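Local coordinates for high-affinity zinc uptake system protein znuA (Streptococcus suis, PDB 3MFQ) that binds a zinc ion and is probably the metal-capturing protein of an ABC-type zinc or other transition-metal uptake system, at residues Thr13-Asp18 / Asp264-Met269; Arg164-Pro169 / Phe182-Pro187; Lys249-Asp254 / Lys271-Leu276. All coordinates share one frame; numbering follows the deposited sequence.

Interaction 1 of 3, residues Thr13-Asp18 / Asp264-Met269; sequences TSFLND and DTFIDM
Both segments are helix starts. T13 precedes helix 14-24, and T265 precedes helix 266-281. The backbones come nearest at D18 and T265, whose CA atoms are 5.9 Å apart; the CA atoms of F15 and F266 are 6.5 Å apart. Each helix has a threonine at its N-cap. T265 OG1 accepts a weak bond from D268 N, and T13 OG1 accepts a weak one from F15 N.

D18 makes the polar link. Its CG stands anti to the backbone N (chi1 177°), which sends the carboxylate across to the first turn of the other helix. D18 OD2 accepts F266 N at 2.7 Å, with an N-H...O angle of 160°. The donor lies well above the carboxylate plane. Water 1 donates to D18 OD2 at 2.6 Å and accepts from I267 N at 3.2 Å. The carboxylate thus serves two amides at this helix end, one directly and one through water. The positive end of the helix dipole would tend to favour its charged form. D18 OD1 approaches T265 CB and CG2, so the acid leans over the cap residue too.

The apolar link lies beside it. The rings of F15 and F266 meet edge to edge, CD1 to CD1 at 4.2 Å. M269, bent at chi2 and chi3, brings its CE to the F15 edge, 3.8 Å from CE1.

D18 OD1 is also held by Q22 NE2, one turn further along its own helix. F15 packs against W106 and H62, with its side chain about 8 Å from the zinc ion. F266 stacks on Y112 of helix 109-123 and touches Y141 and L145 of the long helix 131-156, so the contact joins the first and last helices of the chain beside these two.

Interaction 2 of 3, residues Arg164-Pro169 / Phe182-Pro187; sequences RYLVTP and FTLYAP
Four backbone hydrogen bonds form the first shell. T183 N donates to R164 O, L166 N to T183 O, Y185 N to L166 O and T168 N to Y185 O. The L166 N to T183 O bond is 2.8 Å long and the T168 N to Y185 O bond 3.2 Å. The last three run nearly along the C=O axis of the acceptor. In the first, the donor sits above the carbonyl plane of R164. The strands are parallel, with axes 24° apart.

Side chains pack on both faces of this ladder. On one, T183 CB lies 3.5 Å from Y165 CD2, and Y185 CE1 reaches the same CD2 at 3.9 Å. On the other, L166 and L184 lie side by side, both with CG anti to the backbone N. L184 CD1 comes to 4.1 Å from L166 CG and also meets T168 OG1.

Just before the two strands, R164 crosses F182 at about a right angle. Its CB sits over the centre of the ring, 4.0 Å from the centroid, as a CH-pi contact. The chain bends at chi2, and NH1 then comes 3.6 Å from F182 CE1, which lies over a face of the guanidinium. Weak bonds to I159 O and Y180 O hold NE and NH1.

The two strands belong to a beta-alpha-beta unit, with helix 174-179 as the connection. V167 pairs through its backbone with F217 of strand 215-217. T168 OG1 is hydrogen-bonded to H170 O, and H170 is a zinc ligand.

The chemistry is backbone pairing, with an apolar leucine pair on one face and a mixed aromatic and hydroxyl face on the other. T168, as a second-shell residue, ties the end of this pairing to the metal site, consistent with a part in positioning H170.

Interaction 3 of 3, residues Lys249-Asp254 / Lys271-Leu276; sequences KELFSD and KHNVKL. With ZN (zinc ion), chain D.
N273 buries the most surface here, and it does so by gripping the backbone of F252 with both ends of its amide. OD1 accepts F252 N at 3.0 Å on a lone pair, along a nearly straight N-H...O line of 168°. ND2 donates to F252 O at 2.9 Å, with the acceptor close to the amide plane. Two bonds from one flat group fix its rotation and hold this non-helical segment to helix 266-281. The amide points there because CG is anti to the carbonyl carbon (chi1 -77°).

The ring of F252 lies obliquely over a face of the H272 imidazole. The planes are 44° apart and the centroids 4.8 Å. F252 CE2 is the atom that approaches H272 CD2. The imidazole has its own polar tie, since NE2 donates to E250 O at 2.8 Å, with that oxygen near the ring plane.

In this zinc-binding protein of the ZnuA/TroA family, whose members have two lobes with the metal between them, the segment leads directly into the metal site. D254, its last residue, binds the zinc through both carboxylate oxygens, each at 2.4 Å, and H41, H104 and H170 complete the site. L251 pairs through its backbone with T218 and S220, so L251 is tied to the residues after strand 215-217 and F252 to the helix.

L276 lies about one turn further along the helix than N273. Its CD2 meets L251 CD2 at 3.6 Å and also comes near E250 C, the two leucines crossing obliquely. Both side chains also touch F217 of strand 215-217.

Interactions 1 and 3 share helix 266-281, with interaction 1 at its start and interaction 3 further along. Their centres are 12 Å apart, and they touch where M269 packs on F252 and F15 on S253 and D254. Along the chain their segments alternate. Interaction 2 is nested inside the loop closed by interaction 1 and comes before interaction 3. Its centre is 13 Å from that of interaction 3, which it touches through T168 and L251. Interactions 1 and 2 lie 23 Å apart, centre to centre, and do not touch. Interaction 3, which carries zinc ligand D254, thus links the first helix to the strand pair leading to H170, and both sides meet around the zinc.

Interaction 1 of 3, residues Thr13-Asp18 / Asp264-Met269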
# COMPACT_ATOMS: atom_id res chain seq x y z
N THR A 13 -9.65 -1.42 -4.33
CA THR A 13 -9.13 -0.44 -3.38
C THR A 13 -9.03 0.95 -3.98
O THR A 13 -9.06 1.13 -5.19
CB THR A 13 -7.74 -0.84 -2.89
OG1 THR A 13 -6.77 -0.46 -3.87
CG2 THR A 13 -7.67 -2.34 -2.65
N SER A 14 -8.90 1.94 -3.10
CA SER A 14 -8.75 3.33 -3.51
C SER A 14 -7.52 3.50 -4.39
O SER A 14 -7.44 4.43 -5.19
CB SER A 14 -8.64 4.23 -2.29
OG SER A 14 -7.61 3.78 -1.43
N PHE A 15 -6.55 2.60 -4.24
CA PHE A 15 -5.36 2.63 -5.07
C PHE A 15 -5.77 2.56 -6.52
O PHE A 15 -5.46 3.44 -7.32
CB PHE A 15 -4.45 1.44 -4.78
CG PHE A 15 -3.80 1.50 -3.44
CD1 PHE A 15 -2.69 2.28 -3.24
CD2 PHE A 15 -4.31 0.76 -2.39
CE1 PHE A 15 -2.08 2.33 -2.01
CE2 PHE A 15 -3.71 0.81 -1.15
CZ PHE A 15 -2.60 1.59 -0.96
N LEU A 16 -6.46 1.48 -6.85
CA LEU A 16 -6.89 1.25 -8.21
C LEU A 16 -7.82 2.38 -8.64
O LEU A 16 -7.68 2.93 -9.73
CB LEU A 16 -7.53 -0.13 -8.34
CG LEU A 16 -6.63 -1.20 -7.72
CD1 LEU A 16 -7.18 -2.60 -7.95
CD2 LEU A 16 -5.21 -1.09 -8.26
N ASN A 17 -8.75 2.75 -7.75
CA ASN A 17 -9.66 3.87 -8.01
C ASN A 17 -8.94 5.09 -8.58
O ASN A 17 -9.44 5.74 -9.50
CB ASN A 17 -10.42 4.27 -6.74
CG ASN A 17 -11.54 5.26 -7.03
OD1 ASN A 17 -12.40 5.00 -7.87
ND2 ASN A 17 -11.52 6.40 -6.35
N ASP A 18 -7.78 5.41 -8.03
CA ASP A 18 -6.98 6.52 -8.52
C ASP A 18 -6.35 6.19 -9.87
O ASP A 18 -6.51 6.93 -10.84
CB ASP A 18 -5.87 6.86 -7.52
CG ASP A 18 -4.96 7.96 -8.01
OD1 ASP A 18 -5.45 8.91 -8.66
OD2 ASP A 18 -3.74 7.89 -7.74
N ASP A 264 -5.06 11.89 -1.00
CA ASP A 264 -6.07 11.70 -2.03
C ASP A 264 -5.63 10.72 -3.12
O ASP A 264 -6.19 9.63 -3.24
CB ASP A 264 -6.41 13.05 -2.67
CG ASP A 264 -7.44 12.93 -3.76
OD1 ASP A 264 -8.37 12.10 -3.62
OD2 ASP A 264 -7.33 13.67 -4.77
N THR A 265 -4.64 11.11 -3.91
CA THR A 265 -4.16 10.27 -4.99
C THR A 265 -2.95 9.47 -4.55
O THR A 265 -2.45 9.65 -3.44
CB THR A 265 -3.79 11.11 -6.23
OG1 THR A 265 -2.58 11.83 -5.98
CG2 THR A 265 -4.90 12.09 -6.56
N PHE A 266 -2.47 8.60 -5.43
CA PHE A 266 -1.36 7.71 -5.11
C PHE A 266 -0.06 8.47 -4.89
O PHE A 266 0.60 8.31 -3.87
CB PHE A 266 -1.18 6.66 -6.20
CG PHE A 266 0.07 5.85 -6.06
CD1 PHE A 266 0.10 4.75 -5.21
CD2 PHE A 266 1.22 6.18 -6.76
CE1 PHE A 266 1.25 4.00 -5.06
CE2 PHE A 266 2.37 5.43 -6.62
CZ PHE A 266 2.39 4.34 -5.77
N ILE A 267 0.31 9.30 -5.87
CA ILE A 267 1.55 10.05 -5.79
C ILE A 267 1.56 10.98 -4.58
O ILE A 267 2.59 11.18 -3.94
CB ILE A 267 1.81 10.87 -7.07
CG1 ILE A 267 1.95 9.94 -8.27
CG2 ILE A 267 3.05 11.72 -6.91
CD1 ILE A 267 2.29 10.65 -9.56
N ASP A 268 0.40 11.56 -4.27
CA ASP A 268 0.28 12.43 -3.10
C ASP A 268 0.36 11.63 -1.81
O ASP A 268 1.02 12.04 -0.86
CB ASP A 268 -1.01 13.24 -3.17
CG ASP A 268 -0.99 14.30 -4.26
OD1 ASP A 268 0.10 14.55 -4.82
OD2 ASP A 268 -2.05 14.88 -4.56
N MET A 269 -0.30 10.49 -1.78
CA MET A 269 -0.21 9.59 -0.64
C MET A 269 1.25 9.22 -0.41
O MET A 269 1.69 9.07 0.73
CB MET A 269 -1.04 8.33 -0.88
CG MET A 269 -0.87 7.24 0.17
SD MET A 269 0.61 6.23 -0.07
CE MET A 269 0.20 5.39 -1.59
O HOH W 1 -1.42 8.89 -8.49

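Interaction 2 of 3, residues Arg164-Pro169 / Phe182-Pro187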
# COMPACT_ATOMS: atom_id res chain seq x y z
N ARG A 164 17.96 5.20 9.39
CA ARG A 164 17.17 4.56 8.34
C ARG A 164 16.45 3.33 8.86
O ARG A 164 16.60 2.23 8.33
CB ARG A 164 18.06 4.19 7.15
CG ARG A 164 18.65 5.38 6.43
CD ARG A 164 18.51 5.24 4.93
NE ARG A 164 18.55 6.54 4.27
CZ ARG A 164 18.17 6.76 3.02
NH1 ARG A 164 17.72 5.76 2.28
NH2 ARG A 164 18.24 7.98 2.51
N TYR A 165 15.65 3.53 9.91
CA TYR A 165 14.89 2.45 10.51
C TYR A 165 13.43 2.85 10.70
O TYR A 165 13.13 3.76 11.48
CB TYR A 165 15.50 2.03 11.84
CG TYR A 165 16.85 1.37 11.70
CD1 TYR A 165 18.01 2.12 11.66
CD2 TYR A 165 16.95 -0.01 11.61
CE1 TYR A 165 19.25 1.51 11.54
CE2 TYR A 165 18.18 -0.63 11.48
CZ TYR A 165 19.32 0.14 11.44
OH TYR A 165 20.55 -0.48 11.32
N LEU A 166 12.54 2.17 9.99
CA LEU A 166 11.12 2.50 10.02
C LEU A 166 10.37 1.51 10.89
O LEU A 166 10.56 0.30 10.78
CB LEU A 166 10.56 2.49 8.61
CG LEU A 166 9.09 2.88 8.42
CD1 LEU A 166 8.84 4.28 8.93
CD2 LEU A 166 8.71 2.76 6.95
N VAL A 167 9.50 2.02 11.76
CA VAL A 167 8.69 1.17 12.62
C VAL A 167 7.21 1.41 12.36
O VAL A 167 6.71 2.52 12.53
CB VAL A 167 8.98 1.40 14.11
CG1 VAL A 167 8.12 0.48 14.96
CG2 VAL A 167 10.46 1.18 14.39
N THR A 168 6.51 0.36 11.94
CA THR A 168 5.11 0.47 11.57
C THR A 168 4.31 -0.64 12.23
O THR A 168 4.88 -1.64 12.66
CB THR A 168 4.94 0.40 10.05
OG1 THR A 168 5.38 -0.87 9.57
CG2 THR A 168 5.76 1.49 9.37
N PRO A 169 2.98 -0.47 12.31
CA PRO A 169 2.07 -1.45 12.93
C PRO A 169 2.16 -2.84 12.32
O PRO A 169 2.01 -3.83 13.05
CB PRO A 169 0.69 -0.84 12.67
CG PRO A 169 0.94 0.61 12.58
CD PRO A 169 2.27 0.76 11.92
N PHE A 182 16.50 0.88 3.36
CA PHE A 182 15.84 1.06 4.65
C PHE A 182 15.62 -0.25 5.38
O PHE A 182 15.61 -1.32 4.77
CB PHE A 182 14.50 1.77 4.47
CG PHE A 182 14.50 3.19 4.94
CD1 PHE A 182 14.87 4.22 4.09
CD2 PHE A 182 14.13 3.50 6.23
CE1 PHE A 182 14.87 5.52 4.52
CE2 PHE A 182 14.12 4.80 6.67
CZ PHE A 182 14.49 5.82 5.82
N THR A 183 15.44 -0.16 6.69
CA THR A 183 15.15 -1.33 7.52
C THR A 183 13.80 -1.15 8.21
O THR A 183 13.57 -0.15 8.88
CB THR A 183 16.23 -1.55 8.59
OG1 THR A 183 17.48 -1.86 7.95
CG2 THR A 183 15.84 -2.69 9.51
N LEU A 184 12.92 -2.13 8.04
CA LEU A 184 11.57 -2.06 8.60
C LEU A 184 11.31 -3.10 9.68
O LEU A 184 11.58 -4.29 9.49
CB LEU A 184 10.52 -2.19 7.50
CG LEU A 184 9.08 -2.42 7.98
CD1 LEU A 184 8.52 -1.17 8.64
CD2 LEU A 184 8.19 -2.87 6.83
N TYR A 185 10.77 -2.65 10.81
CA TYR A 185 10.31 -3.56 11.85
C TYR A 185 8.81 -3.35 12.06
O TYR A 185 8.30 -2.24 11.92
CB TYR A 185 11.05 -3.32 13.16
CG TYR A 185 12.55 -3.52 13.07
CD1 TYR A 185 13.43 -2.53 13.46
CD2 TYR A 185 13.07 -4.71 12.60
CE1 TYR A 185 14.79 -2.71 13.38
CE2 TYR A 185 14.44 -4.91 12.51
CZ TYR A 185 15.29 -3.90 12.91
OH TYR A 185 16.65 -4.09 12.82
N ALA A 186 8.11 -4.43 12.40
CA ALA A 186 6.68 -4.37 12.64
C ALA A 186 6.24 -5.46 13.62
O ALA A 186 6.63 -6.62 13.47
CB ALA A 186 5.92 -4.50 11.34
N PRO A 187 5.43 -5.08 14.62
CA PRO A 187 4.94 -6.04 15.61
C PRO A 187 3.97 -7.04 14.99
O PRO A 187 3.47 -7.92 15.68
CB PRO A 187 4.20 -5.15 16.61
CG PRO A 187 3.81 -3.94 15.83
CD PRO A 187 4.94 -3.72 14.87
O HOH W 2 19.11 0.62 6.80

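Interaction 3 of 3, residues Lys249-Asp254 / Lys271-Leu276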
# COMPACT_ATOMS: atom_id res chain seq x y z
N LYS A 249 -1.21 12.86 11.04
CA LYS A 249 0.11 12.24 11.09
C LYS A 249 -0.02 10.73 11.01
O LYS A 249 0.22 10.03 11.99
CB LYS A 249 0.82 12.62 12.38
CG LYS A 249 0.96 14.10 12.60
CD LYS A 249 1.53 14.37 13.98
CE LYS A 249 1.75 15.85 14.21
NZ LYS A 249 2.27 16.11 15.58
N GLU A 250 -0.41 10.24 9.84
CA GLU A 250 -0.58 8.82 9.64
C GLU A 250 0.00 8.38 8.31
O GLU A 250 -0.15 9.06 7.30
CB GLU A 250 -2.06 8.44 9.70
CG GLU A 250 -2.68 8.50 11.09
CD GLU A 250 -4.15 8.16 11.07
OE1 GLU A 250 -4.79 8.35 10.01
OE2 GLU A 250 -4.67 7.70 12.11
N LEU A 251 0.68 7.24 8.32
CA LEU A 251 1.17 6.63 7.09
C LEU A 251 0.03 5.86 6.45
O LEU A 251 -0.80 5.27 7.14
CB LEU A 251 2.33 5.68 7.38
CG LEU A 251 3.64 6.28 7.91
CD1 LEU A 251 4.63 5.19 8.24
CD2 LEU A 251 4.22 7.25 6.91
N PHE A 252 -0.01 5.87 5.12
CA PHE A 252 -0.98 5.05 4.40
C PHE A 252 -0.28 3.80 3.90
O PHE A 252 0.68 3.88 3.14
CB PHE A 252 -1.57 5.82 3.22
CG PHE A 252 -2.12 7.17 3.59
CD1 PHE A 252 -3.35 7.28 4.23
CD2 PHE A 252 -1.43 8.32 3.28
CE1 PHE A 252 -3.86 8.51 4.56
CE2 PHE A 252 -1.94 9.56 3.61
CZ PHE A 252 -3.15 9.66 4.25
N SER A 253 -0.76 2.64 4.33
CA SER A 253 -0.18 1.38 3.90
C SER A 253 -1.15 0.62 3.00
O SER A 253 -0.82 0.25 1.88
CB SER A 253 0.20 0.52 5.10
OG SER A 253 -0.95 -0.02 5.73
N ASP A 254 -2.36 0.41 3.51
CA ASP A 254 -3.34 -0.42 2.82
C ASP A 254 -4.49 0.38 2.24
O ASP A 254 -5.54 -0.17 1.93
CB ASP A 254 -3.88 -1.49 3.76
CG ASP A 254 -2.82 -2.47 4.20
OD1 ASP A 254 -1.78 -2.58 3.51
OD2 ASP A 254 -3.01 -3.15 5.24
N LYS A 271 4.08 11.02 -1.33
CA LYS A 271 4.81 12.18 -0.83
C LYS A 271 4.50 12.39 0.64
O LYS A 271 5.40 12.62 1.45
CB LYS A 271 4.45 13.43 -1.64
CG LYS A 271 4.84 13.36 -3.10
CD LYS A 271 4.48 14.65 -3.83
CE LYS A 271 4.86 14.58 -5.30
NZ LYS A 271 4.50 15.83 -6.02
N HIS A 272 3.22 12.32 0.98
CA HIS A 272 2.77 12.46 2.36
C HIS A 272 3.54 11.51 3.28
O HIS A 272 4.06 11.92 4.32
CB HIS A 272 1.27 12.18 2.46
CG HIS A 272 0.78 12.06 3.87
ND1 HIS A 272 0.25 13.13 4.56
CD2 HIS A 272 0.74 11.00 4.71
CE1 HIS A 272 -0.10 12.73 5.78
NE2 HIS A 272 0.18 11.44 5.89
N ASN A 273 3.60 10.24 2.89
CA ASN A 273 4.33 9.25 3.66
C ASN A 273 5.80 9.64 3.81
O ASN A 273 6.34 9.63 4.92
CB ASN A 273 4.21 7.87 3.02
CG ASN A 273 2.86 7.22 3.29
OD1 ASN A 273 1.99 7.81 3.93
ND2 ASN A 273 2.69 6.00 2.81
N VAL A 274 6.43 9.98 2.70
CA VAL A 274 7.85 10.33 2.69
C VAL A 274 8.18 11.54 3.57
O VAL A 274 9.05 11.45 4.43
CB VAL A 274 8.35 10.59 1.26
CG1 VAL A 274 9.71 11.25 1.29
CG2 VAL A 274 8.40 9.29 0.48
N LYS A 275 7.48 12.65 3.35
CA LYS A 275 7.71 13.85 4.16
C LYS A 275 7.58 13.53 5.64
O LYS A 275 8.35 14.03 6.47
CB LYS A 275 6.71 14.96 3.79
CG LYS A 275 6.92 15.59 2.42
CD LYS A 275 6.05 16.83 2.27
CE LYS A 275 6.14 17.42 0.86
NZ LYS A 275 5.37 18.69 0.74
N LEU A 276 6.62 12.69 5.98
CA LEU A 276 6.35 12.34 7.36
C LEU A 276 7.55 11.65 7.99
O LEU A 276 7.92 11.93 9.13
CB LEU A 276 5.12 11.43 7.45
CG LEU A 276 4.55 11.16 8.84
CD1 LEU A 276 4.14 12.46 9.50
CD2 LEU A 276 3.37 10.21 8.76
ZN ZN D . -1.08 -4.43 4.86